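Local coordinates for protein uroporphyrinogen III synthase (Thermus thermophilus, PDB 1WCW) that probably catalyses the ring closure of hydroxymethylbilane to uroporphyrinogen III, a step of tetrapyrrole biosynthesis, at residues A135-G140 against L160-H165. Residues are numbered along the deposited sequence; the frame is centred on the assembly and turned at random.
Sequences ALQLYG and LMPYRH
Tyr139 CA lies over one face of the Tyr163 ring, and Tyr139 CB meets the CZ and OH end of that ring, 3.5 Å from CZ. The His165 ring has Tyr139 CD1 at its edge, near its plane. One of its faces takes Tyr163 CE2, offset toward the rim, and His165 CE1 lies in plane at the edge of the Tyr163 ring. CG of Tyr163 sits between the backbone N and the carbonyl carbon (chi1 71°), and the ring reaches Tyr139 CB. Its hydroxyl is hydrogen-bonded to Thr67, and that of Tyr139 to Arg97. Upstream, the end of strand 132-137 pairs in parallel with the first part of strand 155-167, before its break. Leu160 N donates to Leu136 O at 2.9 Å, and Leu138 N donates to Leu160 O with a nearly straight bond (169°). Ala135 CB packs on Leu160 CD1. Pro162 CD comes within 3.5 Å of Leu138 O where the pairing is interrupted. Backbone hydrogen bonding resumes at His165 N, which donates to Tyr139 O at 2.8 Å. Met161 SD rests 3.8 Å from Gly140 CA. Gly140 has a positive phi (103°), and its CA comes 4.0 Å from Arg164 CA. Water 1 donates to His165 O and weakly to Gly140 O. The two strands belong to one beta-alpha-beta unit, with helix 144-152 in the connection. Tyr163 O is buried without a hydrogen-bond partner; its CA-H...O contact with Tyr139 CA, 3.4 Å, probably offsets part of that cost.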
loop_
_atom_site.group_PDB
_atom_site.type_symbol
_atom_site.label_atom_id
_atom_site.label_comp_id
_atom_site.label_asym_id
_atom_site.label_seq_id
_atom_site.Cartn_x
_atom_site.Cartn_y
_atom_site.Cartn_z
ATOM N N ALA A 135 7.319 16.262 9.022
ATOM C CA ALA A 135 6.853 15.040 9.669
ATOM C C ALA A 135 6.355 14.123 8.570
ATOM O O ALA A 135 5.573 14.554 7.695
ATOM C CB ALA A 135 5.715 15.367 10.596
ATOM N N LEU A 136 6.827 12.893 8.550
ATOM C CA LEU A 136 6.480 11.939 7.513
ATOM C C LEU A 136 5.825 10.736 8.173
ATOM O O LEU A 136 6.476 10.034 8.988
ATOM C CB LEU A 136 7.773 11.548 6.762
ATOM C CG LEU A 136 7.625 10.402 5.791
ATOM C CD1 LEU A 136 6.675 10.701 4.676
ATOM C CD2 LEU A 136 8.963 10.142 5.216
ATOM N N GLN A 137 4.594 10.448 7.838
ATOM C CA GLN A 137 3.924 9.276 8.385
ATOM C C GLN A 137 4.226 8.081 7.486
ATOM O O GLN A 137 3.980 8.119 6.269
ATOM C CB GLN A 137 2.430 9.541 8.399
ATOM C CG GLN A 137 1.566 8.331 8.826
ATOM C CD GLN A 137 1.014 7.569 7.619
ATOM O OE1 GLN A 137 1.153 6.326 7.524
ATOM N NE2 GLN A 137 0.398 8.259 6.754
ATOM N N LEU A 138 4.774 7.016 8.081
ATOM C CA LEU A 138 5.195 5.767 7.426
ATOM C C LEU A 138 4.317 4.612 7.886
ATOM O O LEU A 138 3.452 4.730 8.774
ATOM C CB LEU A 138 6.608 5.528 7.882
ATOM C CG LEU A 138 7.593 6.634 7.521
ATOM C CD1 LEU A 138 8.928 6.429 8.274
ATOM C CD2 LEU A 138 7.797 6.643 5.986
ATOM N N TYR A 139 4.524 3.486 7.218
ATOM C CA TYR A 139 3.751 2.283 7.466
ATOM C C TYR A 139 4.627 1.023 7.466
ATOM O O TYR A 139 4.134 -0.064 7.212
ATOM C CB TYR A 139 2.631 2.152 6.480
ATOM C CG TYR A 139 3.059 2.324 5.067
ATOM C CD1 TYR A 139 3.544 1.248 4.297
ATOM C CD2 TYR A 139 2.972 3.592 4.441
ATOM C CE1 TYR A 139 3.925 1.410 2.918
ATOM C CE2 TYR A 139 3.336 3.773 3.129
ATOM C CZ TYR A 139 3.812 2.670 2.362
ATOM O OH TYR A 139 4.126 2.799 1.062
ATOM N N GLY A 140 5.892 1.182 7.778
ATOM C CA GLY A 140 6.800 0.030 7.939
ATOM C C GLY A 140 7.761 -0.274 6.819
ATOM O O GLY A 140 8.685 -1.026 7.018
ATOM N N LEU A 160 7.140 9.167 11.625
ATOM C CA LEU A 160 6.086 8.728 12.554
ATOM C C LEU A 160 5.536 7.455 11.998
ATOM O O LEU A 160 4.948 7.453 10.943
ATOM C CB LEU A 160 4.964 9.765 12.626
ATOM C CG LEU A 160 5.379 11.148 13.184
ATOM C CD1 LEU A 160 4.635 12.235 12.438
ATOM C CD2 LEU A 160 5.037 11.249 14.670
ATOM N N MET A 161 5.723 6.340 12.716
ATOM C CA MET A 161 5.277 5.038 12.210
ATOM C C MET A 161 4.296 4.450 13.200
ATOM O O MET A 161 4.715 3.663 14.125
ATOM C CB MET A 161 6.511 4.182 12.002
ATOM C CG MET A 161 6.180 2.879 11.324
ATOM S SD MET A 161 7.645 1.763 11.197
ATOM C CE MET A 161 8.612 2.714 10.098
ATOM N N PRO A 162 3.023 4.636 12.959
ATOM C CA PRO A 162 2.026 4.130 13.937
ATOM C C PRO A 162 1.680 2.652 13.775
ATOM O O PRO A 162 1.042 2.009 14.655
ATOM C CB PRO A 162 0.818 5.040 13.699
ATOM C CG PRO A 162 0.973 5.514 12.248
ATOM C CD PRO A 162 2.451 5.603 11.978
ATOM N N TYR A 163 2.056 2.110 12.634
ATOM C CA TYR A 163 1.821 0.685 12.382
ATOM C C TYR A 163 2.809 0.246 11.336
ATOM O O TYR A 163 3.464 1.071 10.662
ATOM C CB TYR A 163 0.389 0.406 11.943
ATOM C CG TYR A 163 0.026 0.895 10.547
ATOM C CD1 TYR A 163 -0.298 2.216 10.311
ATOM C CD2 TYR A 163 0.061 0.055 9.472
ATOM C CE1 TYR A 163 -0.590 2.713 9.031
ATOM C CE2 TYR A 163 -0.224 0.510 8.186
ATOM C CZ TYR A 163 -0.558 1.830 7.973
ATOM O OH TYR A 163 -0.851 2.302 6.709
ATOM N N ARG A 164 2.936 -1.063 11.174
ATOM C CA ARG A 164 3.883 -1.600 10.223
ATOM C C ARG A 164 3.299 -2.717 9.401
ATOM O O ARG A 164 2.713 -3.650 9.929
ATOM C CB ARG A 164 5.096 -2.223 10.918
ATOM C CG ARG A 164 6.029 -1.342 11.705
ATOM C CD ARG A 164 7.058 -2.265 12.390
ATOM N NE ARG A 164 8.415 -1.785 12.217
ATOM C CZ ARG A 164 9.456 -2.352 12.799
ATOM N NH1 ARG A 164 10.673 -1.862 12.602
ATOM N NH2 ARG A 164 9.260 -3.421 13.571
ATOM N N HIS A 165 3.486 -2.650 8.103
ATOM C CA HIS A 165 3.189 -3.789 7.216
ATOM C C HIS A 165 4.537 -4.455 7.116
ATOM O O HIS A 165 5.571 -3.790 6.887
ATOM C CB HIS A 165 2.769 -3.329 5.799
ATOM C CG HIS A 165 1.389 -2.873 5.748
ATOM N ND1 HIS A 165 0.959 -1.724 5.125
ATOM C CD2 HIS A 165 0.281 -3.428 6.290
ATOM C CE1 HIS A 165 -0.342 -1.590 5.282
ATOM N NE2 HIS A 165 -0.780 -2.613 5.991
HETATM O O HOH W 1 7.875 -3.544 5.454
#